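Side-chain contacts in cytochrome oxidase subunit II (Rhodothermus marinus, PDB 1W2L), which carries, in the cytochrome c domain described here, a heme c that probably passes electrons toward the copper A centre of a caa3 oxygen reductase: residues A[21-24]-A[25-29]; A[82-85]-A[86-89]; A[91-94]-A[95-98]. All coordinates share one frame; numbering follows the deposited sequence.

Contact 1 (A[21-24]-A[25-29]); sequences CHSI and DGSRL. With HEC (heme c), chain B.
Ser23 reaches across the turn to Ser27 and gives its hydroxyl proton to the backbone oxygen there, OG to O 2.7 Å. The bond lies in the carbonyl plane, on a lone pair, with a C=O...donor angle of 129°. A chi1 of 76° sets OG between the backbone N and carbonyl carbon of Ser23, the position from which it faces Ser27. Water 1 donates to the same Ser27 O at 2.8 Å and accepts from Ser23 N, so the two serines are joined both directly and through solvent. Leu29 packs from its own end of the bend: its CB sits 3.5 Å from Cys21 O, and its CD1 touches the backbone of His22 and Ser23.

The first two residues here close the CXXCH motif of a c-type cytochrome, and the bend follows. Cys21 SG is bonded to heme CAC at 1.9 Å in a thioether, the partner of the one made by Cys18. His22 NE2 binds the heme FE at 2.0 Å, with Met76 as the other axial ligand. The chain then doubles back, 21-24 and 25-29 running nearly antiparallel.

An Asx turn shapes the bend. Asp25 OD1 takes Ser27 OG at 2.6 Å on its syn lone pair and Ser27 N at 3.1 Å from well above the carboxylate plane, two donors on one oxygen. Gly26 has a positive phi of 93°, where a side chain would press on the preceding carbonyl oxygen. Farther out, Ser33 OG hydrogen-bonds to both Ser23 OG and Gly26 N. The adjoining backbone fixes the iron ligand itself: Pro32 O accepts from His22 ND1, setting the rotation of the imidazole, and the Phe34 ring stacks on it.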
loop_
_atom_site.group_PDB
_atom_site.type_symbol
_atom_site.label_atom_id
_atom_site.label_comp_id
_atom_site.label_asym_id
_atom_site.label_seq_id
_atom_site.Cartn_x
_atom_site.Cartn_y
_atom_site.Cartn_z
ATOM N N CYS A 21 4.730 9.190 -1.143
ATOM C CA CYS A 21 3.282 9.366 -1.228
ATOM C C CYS A 21 2.536 8.796 -0.027
ATOM O O CYS A 21 1.364 9.102 0.116
ATOM C CB CYS A 21 2.736 8.720 -2.512
ATOM S SG CYS A 21 3.378 9.541 -3.993
ATOM N N HIS A 22 3.196 7.963 0.781
ATOM C CA HIS A 22 2.519 7.286 1.903
ATOM C C HIS A 22 3.338 7.445 3.173
ATOM O O HIS A 22 4.488 6.949 3.225
ATOM C CB HIS A 22 2.431 5.774 1.606
ATOM C CG HIS A 22 1.534 5.395 0.468
ATOM N ND1 HIS A 22 0.164 5.455 0.533
ATOM C CD2 HIS A 22 1.849 4.896 -0.757
ATOM C CE1 HIS A 22 -0.329 5.006 -0.634
ATOM N NE2 HIS A 22 0.686 4.670 -1.414
ATOM N N SER A 23 2.755 8.055 4.183
ATOM C CA SER A 23 3.356 8.212 5.483
ATOM C C SER A 23 3.146 6.954 6.315
ATOM O O SER A 23 2.366 6.093 5.975
ATOM C CB SER A 23 2.795 9.407 6.201
ATOM O OG SER A 23 1.493 9.059 6.668
ATOM N N ILE A 24 3.869 6.914 7.441
ATOM C CA ILE A 24 3.605 5.838 8.420
ATOM C C ILE A 24 3.168 6.428 9.739
ATOM O O ILE A 24 3.034 5.713 10.751
ATOM C CB ILE A 24 4.805 4.906 8.576
ATOM C CG1 ILE A 24 6.132 5.572 8.950
ATOM C CG2 ILE A 24 4.966 4.087 7.317
ATOM C CD1 ILE A 24 7.183 4.558 9.385
ATOM N N ASP A 25 2.871 7.733 9.791
ATOM C CA ASP A 25 2.511 8.403 11.052
ATOM C C ASP A 25 1.086 8.967 11.091
ATOM O O ASP A 25 0.708 9.737 11.968
ATOM C CB ASP A 25 3.483 9.559 11.402
ATOM C CG ASP A 25 3.353 10.681 10.403
ATOM O OD1 ASP A 25 2.634 10.572 9.366
ATOM O OD2 ASP A 25 3.996 11.709 10.658
ATOM N N GLY A 26 0.266 8.555 10.126
ATOM C CA GLY A 26 -1.094 8.975 10.035
ATOM C C GLY A 26 -1.372 10.169 9.187
ATOM O O GLY A 26 -2.534 10.428 8.893
ATOM N N SER A 27 -0.354 10.882 8.767
ATOM C CA SER A 27 -0.503 12.071 7.937
ATOM C C SER A 27 -0.860 11.699 6.501
ATOM O O SER A 27 -0.456 10.718 5.932
ATOM C CB SER A 27 0.755 12.935 7.939
ATOM O OG SER A 27 1.891 12.223 7.442
ATOM N N ARG A 28 -1.698 12.499 5.880
ATOM C CA ARG A 28 -2.050 12.393 4.498
ATOM C C ARG A 28 -1.029 13.093 3.626
ATOM O O ARG A 28 -0.707 14.254 3.823
ATOM C CB ARG A 28 -3.459 13.016 4.275
ATOM C CG ARG A 28 -3.908 12.929 2.832
ATOM C CD ARG A 28 -5.379 13.323 2.644
ATOM N NE ARG A 28 -5.653 13.455 1.208
ATOM C CZ ARG A 28 -6.685 13.056 0.477
ATOM N NH1 ARG A 28 -7.713 12.455 1.082
ATOM N NH2 ARG A 28 -6.672 13.291 -0.852
ATOM N N LEU A 29 -0.493 12.410 2.638
ATOM C CA LEU A 29 0.431 12.973 1.667
ATOM C C LEU A 29 -0.323 12.906 0.336
ATOM O O LEU A 29 -1.558 13.011 0.309
ATOM C CB LEU A 29 1.704 12.182 1.674
ATOM C CG LEU A 29 2.494 12.198 2.962
ATOM C CD1 LEU A 29 3.758 11.356 2.768
ATOM C CD2 LEU A 29 2.807 13.645 3.346
HETATM FE FE HEC B . 0.435 3.811 -3.224
HETATM C CHA HEC B . -2.929 3.621 -2.668
HETATM C CHB HEC B . 0.854 0.810 -1.665
HETATM C CHC HEC B . 3.762 3.973 -3.866
HETATM C CHD HEC B . 0.043 6.981 -4.444
HETATM N NA HEC B . -0.810 2.471 -2.360
HETATM C C1A HEC B . -2.185 2.567 -2.258
HETATM C C2A HEC B . -2.630 1.470 -1.436
HETATM C C3A HEC B . -1.587 0.662 -1.203
HETATM C C4A HEC B . -0.403 1.285 -1.775
HETATM C CMA HEC B . -1.533 -0.609 -0.354
HETATM C CAA HEC B . -4.058 1.366 -0.889
HETATM C CBA HEC B . -4.091 2.269 0.342
HETATM C CGA HEC B . -5.452 2.390 1.109
HETATM O O1A HEC B . -5.458 3.291 1.912
HETATM O O2A HEC B . -6.391 1.617 0.781
HETATM N NB HEC B . 2.011 2.617 -2.826
HETATM C C1B HEC B . 1.962 1.480 -2.157
HETATM C C2B HEC B . 3.318 0.900 -2.019
HETATM C C3B HEC B . 4.123 1.771 -2.711
HETATM C C4B HEC B . 3.333 2.860 -3.183
HETATM C CMB HEC B . 3.666 -0.317 -1.266
HETATM C CAB HEC B . 5.611 1.674 -2.952
HETATM C CBB HEC B . 5.951 0.322 -3.626
HETATM N NC HEC B . 1.657 5.156 -4.035
HETATM C C1C HEC B . 3.036 5.022 -4.190
HETATM C C2C HEC B . 3.535 6.286 -4.788
HETATM C C3C HEC B . 2.499 7.103 -4.948
HETATM C C4C HEC B . 1.316 6.422 -4.505
HETATM C CMC HEC B . 5.018 6.508 -5.086
HETATM C CAC HEC B . 2.504 8.585 -5.347
HETATM C CBC HEC B . 3.076 8.947 -6.697
HETATM N ND HEC B . -1.146 5.027 -3.536
HETATM C C1D HEC B . -1.089 6.304 -4.009
HETATM C C2D HEC B . -2.404 6.903 -3.998
HETATM C C3D HEC B . -3.202 5.945 -3.528
HETATM C C4D HEC B . -2.459 4.776 -3.236
HETATM C CMD HEC B . -2.700 8.282 -4.412
HETATM C CAD HEC B . -4.759 6.066 -3.300
HETATM C CBD HEC B . -5.540 5.841 -4.593
HETATM C CGD HEC B . -5.618 4.390 -4.926
HETATM O O1D HEC B . -5.010 3.928 -5.935
HETATM O O2D HEC B . -6.270 3.630 -4.149
HETATM O O HOH W 1 0.278 9.413 3.561
#

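Contact 2 (A[82-85]-A[86-89])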
loop_
_atom_site.group_PDB
_atom_site.type_symbol
_atom_site.label_atom_id
_atom_site.label_comp_id
_atom_site.label_asym_id
_atom_site.label_seq_id
_atom_site.Cartn_x
_atom_site.Cartn_y
_atom_site.Cartn_z
ATOM N N SER A 82 5.806 -5.012 -11.622
ATOM C CA SER A 82 7.005 -5.803 -11.796
ATOM C C SER A 82 7.662 -6.268 -10.514
ATOM O O SER A 82 8.610 -7.070 -10.553
ATOM C CB SER A 82 7.980 -4.955 -12.647
ATOM O OG SER A 82 8.800 -4.177 -11.801
ATOM N N LEU A 83 7.158 -5.909 -9.327
ATOM C CA LEU A 83 7.780 -6.385 -8.100
ATOM C C LEU A 83 7.693 -7.905 -7.975
ATOM O O LEU A 83 6.690 -8.536 -8.323
ATOM C CB LEU A 83 7.115 -5.737 -6.876
ATOM C CG LEU A 83 7.338 -4.236 -6.714
ATOM C CD1 LEU A 83 6.376 -3.681 -5.699
ATOM C CD2 LEU A 83 8.786 -3.933 -6.352
ATOM N N SER A 84 8.753 -8.476 -7.420
ATOM C CA SER A 84 8.828 -9.916 -7.200
ATOM C C SER A 84 7.934 -10.366 -6.036
ATOM O O SER A 84 7.500 -9.552 -5.230
ATOM C CB SER A 84 10.243 -10.356 -6.860
ATOM O OG SER A 84 10.535 -9.938 -5.528
ATOM N N GLU A 85 7.661 -11.678 -5.953
ATOM C CA GLU A 85 6.829 -12.197 -4.885
ATOM C C GLU A 85 7.428 -11.879 -3.506
ATOM O O GLU A 85 6.684 -11.541 -2.584
ATOM C CB GLU A 85 6.595 -13.704 -5.079
ATOM C CG GLU A 85 5.555 -13.934 -6.192
ATOM C CD GLU A 85 4.134 -13.489 -5.903
ATOM O OE1 GLU A 85 3.576 -12.550 -6.516
ATOM O OE2 GLU A 85 3.474 -14.115 -5.029
ATOM N N ARG A 86 8.738 -11.969 -3.362
ATOM C CA ARG A 86 9.385 -11.684 -2.056
ATOM C C ARG A 86 9.200 -10.218 -1.717
ATOM O O ARG A 86 8.911 -9.876 -0.590
ATOM C CB ARG A 86 10.871 -12.074 -2.087
ATOM C CG ARG A 86 11.800 -11.648 -0.985
ATOM C CD ARG A 86 13.206 -12.256 -1.131
ATOM N NE ARG A 86 14.057 -11.852 -0.018
ATOM C CZ ARG A 86 14.926 -11.410 0.827
ATOM N NH1 ARG A 86 16.071 -10.803 0.421
ATOM N NH2 ARG A 86 14.824 -11.495 2.178
ATOM N N GLU A 87 9.392 -9.338 -2.704
ATOM C CA GLU A 87 9.278 -7.898 -2.451
ATOM C C GLU A 87 7.861 -7.540 -2.072
ATOM O O GLU A 87 7.674 -6.729 -1.182
ATOM C CB GLU A 87 9.693 -7.138 -3.715
ATOM C CG GLU A 87 11.210 -7.206 -3.944
ATOM C CD GLU A 87 11.637 -6.593 -5.271
ATOM O OE1 GLU A 87 10.868 -6.724 -6.260
ATOM O OE2 GLU A 87 12.737 -5.998 -5.376
ATOM N N VAL A 88 6.851 -8.105 -2.739
ATOM C CA VAL A 88 5.464 -7.793 -2.367
ATOM C C VAL A 88 5.203 -8.277 -0.945
ATOM O O VAL A 88 4.589 -7.573 -0.141
ATOM C CB VAL A 88 4.459 -8.404 -3.366
ATOM C CG1 VAL A 88 3.030 -8.240 -2.892
ATOM C CG2 VAL A 88 4.671 -7.738 -4.732
ATOM N N ALA A 89 5.624 -9.507 -0.652
ATOM C CA ALA A 89 5.401 -10.051 0.669
ATOM C C ALA A 89 6.052 -9.165 1.741
ATOM O O ALA A 89 5.474 -8.945 2.828
ATOM C CB ALA A 89 5.930 -11.467 0.778
#
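Ser84 and Glu87 bind each other twice in opposite senses, each side chain holding the other's backbone N-H. Glu87 N donates to Ser84 OG at 3.1 Å, and Ser84 N donates to Glu87 OE1 at 3.0 Å, the latter almost straight at 169°. This is a capping box, with Ser84 as N-cap of helix 85-96, the C-terminal helix of the cytochrome c fold. Ser84 OG can stand in front of the first turn because chi1, 73°, puts it between its own backbone N and carbonyl carbon. Glu87 reaches back toward Ser84: CG lies anti to the carbonyl carbon (chi1 -72°), and the extended chain brings OE1 to Ser84 N, which meets that oxygen on its anti side, slightly out of the carboxylate plane. Val88 N to Ser84 O, at 3.0 Å, starts the regular helical ladder.

Outside the box the apolar neighbours close up. Leu83 CB rests on Val88 CG2 at 3.8 Å, from the residue before the cap to the fourth one after it, the pairing known as a hydrophobic staple. Leu83 CD2 also comes to 3.5 Å from Glu87 OE1, the two side chains crossing at about a right angle. Beyond them, Leu83 touches Ile61 and Val88 touches Leu62, both on helix 54-62, while Glu85 OE1 forms a salt bridge with Arg58 of that helix.

With an alanine here instead of Glu87, Ser84 N is likely to lose its side-chain acceptor, leaving the cap half undone and a gap beside Leu83 CD2. The N-H groups of the first turn point toward this end of the helix, so the negative charge of the carboxylate is probably favoured there and the acid likely to stay ionised.

Contact 3 (A[91-94]-A[95-98])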
loop_
_atom_site.group_PDB
_atom_site.type_symbol
_atom_site.label_atom_id
_atom_site.label_comp_id
_atom_site.label_asym_id
_atom_site.label_seq_id
_atom_site.Cartn_x
_atom_site.Cartn_y
_atom_site.Cartn_z
ATOM N N LEU A 91 6.856 -5.867 1.544
ATOM C CA LEU A 91 6.126 -4.612 1.678
ATOM C C LEU A 91 4.879 -4.815 2.511
ATOM O O LEU A 91 4.514 -3.992 3.326
ATOM C CB LEU A 91 5.767 -4.025 0.308
ATOM C CG LEU A 91 6.937 -3.349 -0.414
ATOM C CD1 LEU A 91 6.657 -3.251 -1.891
ATOM C CD2 LEU A 91 7.272 -1.985 0.140
ATOM N N ILE A 92 4.156 -5.907 2.264
ATOM C CA ILE A 92 2.932 -6.162 3.039
ATOM C C ILE A 92 3.238 -6.409 4.507
ATOM O O ILE A 92 2.495 -5.918 5.361
ATOM C CB ILE A 92 2.112 -7.248 2.331
ATOM C CG1 ILE A 92 1.584 -6.644 1.029
ATOM C CG2 ILE A 92 0.987 -7.738 3.234
ATOM C CD1 ILE A 92 0.809 -7.586 0.140
ATOM N N GLU A 93 4.307 -7.158 4.797
ATOM C CA GLU A 93 4.671 -7.362 6.198
ATOM C C GLU A 93 4.955 -6.026 6.892
ATOM O O GLU A 93 4.529 -5.766 8.022
ATOM C CB GLU A 93 5.826 -8.334 6.305
ATOM C CG GLU A 93 5.360 -9.763 6.115
ATOM C CD GLU A 93 4.084 -10.216 6.796
ATOM O OE1 GLU A 93 3.099 -10.514 6.081
ATOM O OE2 GLU A 93 4.053 -10.227 8.037
ATOM N N PHE A 94 5.672 -5.157 6.185
ATOM C CA PHE A 94 5.953 -3.829 6.736
ATOM C C PHE A 94 4.663 -3.044 6.941
ATOM O O PHE A 94 4.436 -2.447 8.000
ATOM C CB PHE A 94 6.880 -3.077 5.793
ATOM C CG PHE A 94 7.121 -1.633 6.168
ATOM C CD1 PHE A 94 8.022 -1.333 7.196
ATOM C CD2 PHE A 94 6.477 -0.586 5.574
ATOM C CE1 PHE A 94 8.258 -0.011 7.567
ATOM C CE2 PHE A 94 6.712 0.730 5.928
ATOM C CZ PHE A 94 7.606 1.037 6.935
ATOM N N ILE A 95 3.766 -3.060 5.956
ATOM C CA ILE A 95 2.478 -2.339 6.118
ATOM C C ILE A 95 1.685 -2.885 7.287
ATOM O O ILE A 95 1.134 -2.068 8.039
ATOM C CB ILE A 95 1.624 -2.358 4.831
ATOM C CG1 ILE A 95 2.317 -1.591 3.731
ATOM C CG2 ILE A 95 0.206 -1.879 5.084
ATOM C CD1 ILE A 95 1.648 -1.792 2.391
ATOM N N LYS A 96 1.601 -4.197 7.429
ATOM C CA LYS A 96 0.731 -4.770 8.460
ATOM C C LYS A 96 1.113 -4.326 9.840
ATOM O O LYS A 96 0.251 -4.293 10.722
ATOM C CB LYS A 96 0.779 -6.302 8.445
ATOM C CG LYS A 96 0.045 -6.945 7.304
ATOM C CD LYS A 96 -0.015 -8.447 7.281
ATOM C CE LYS A 96 0.549 -9.207 8.439
ATOM N NZ LYS A 96 0.472 -10.665 7.972
ATOM N N GLN A 97 2.400 -4.050 10.033
ATOM C CA GLN A 97 2.807 -3.625 11.365
ATOM C C GLN A 97 2.713 -2.122 11.605
ATOM O O GLN A 97 3.048 -1.624 12.690
ATOM C CB GLN A 97 4.227 -4.093 11.596
ATOM C CG GLN A 97 5.120 -4.543 10.496
ATOM C CD GLN A 97 6.454 -5.005 11.081
ATOM O OE1 GLN A 97 7.485 -4.347 10.955
ATOM N NE2 GLN A 97 6.400 -6.165 11.719
ATOM N N GLN A 98 2.243 -1.334 10.644
ATOM C CA GLN A 98 2.016 0.095 10.899
ATOM C C GLN A 98 0.641 0.275 11.499
ATOM O O GLN A 98 -0.374 0.239 10.786
ATOM C CB GLN A 98 2.163 0.931 9.625
ATOM C CG GLN A 98 3.420 0.565 8.845
ATOM C CD GLN A 98 4.666 0.717 9.687
ATOM O OE1 GLN A 98 4.846 1.714 10.419
ATOM N NE2 GLN A 98 5.504 -0.294 9.564
HETATM O O HOH W 2 4.253 -7.870 9.800
HETATM O O HOH W 3 1.201 -12.168 6.008
#
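Phe94 O is held by two donors from the tail of the chain: Gln98 NE2 at 2.9 Å, with an N-H...O angle of 166°, and Gln97 N in a weak, bent bond. These close the end of helix 85-96, the C-terminal helix, which packs against the N-terminal helix 5-15 as in other class I cytochromes c. Gln98 NE2 approaches from above the carbonyl plane of Phe94, although the oxygen lies nearly in the plane of the amide. The same nitrogen sits over one face of the Phe94 ring, 3.4 Å from CE1 and offset toward the rim, with ring and amide planes 29° apart. Bending at chi2 (-57°) folds the glutamine back to this place. The ring also meets Tyr13 of helix 5-15, and Leu91 lies on Leu12 there and against the heme.

Along the outer side of the helix Glu93 and Lys96 run side by side and point the same way. Lys96 NZ forms a salt bridge to Glu93 OE1 at 3.2 Å, where the oxygen offers its syn lone pair; a bend at chi2 turns the glutamate toward the lysine. The ammonium also donates to water 3, while its ion pair with Glu54 is long and weak, which makes Glu93 the main partner. The aliphatic part of Lys96 passes Ile92, whose CG2 is 4.2 Å from Lys96 CD, and water 2 donates to Glu93 OE2 at 3.0 Å.

The three contacts follow one another along the chain within a single cytochrome c domain. Contact 1, just after helix 5-15, carries heme ligands on the loop; contacts 2 and 3 are the start and the end of helix 85-96, their centres about 13 Å apart. Contacts 1 and 2 lie on opposite sides of the chain's centre, about 22 Å between centres, without touching. Contact 3 meets both: Leu91 CD1 packs on Leu83 CD1 of contact 2 at 3.8 Å, while Phe94 and Gln98 pack on Ile24 of contact 1. The C-terminal helix thus links its own cap to the bend after the heme-binding motif, with Leu91 against the heme.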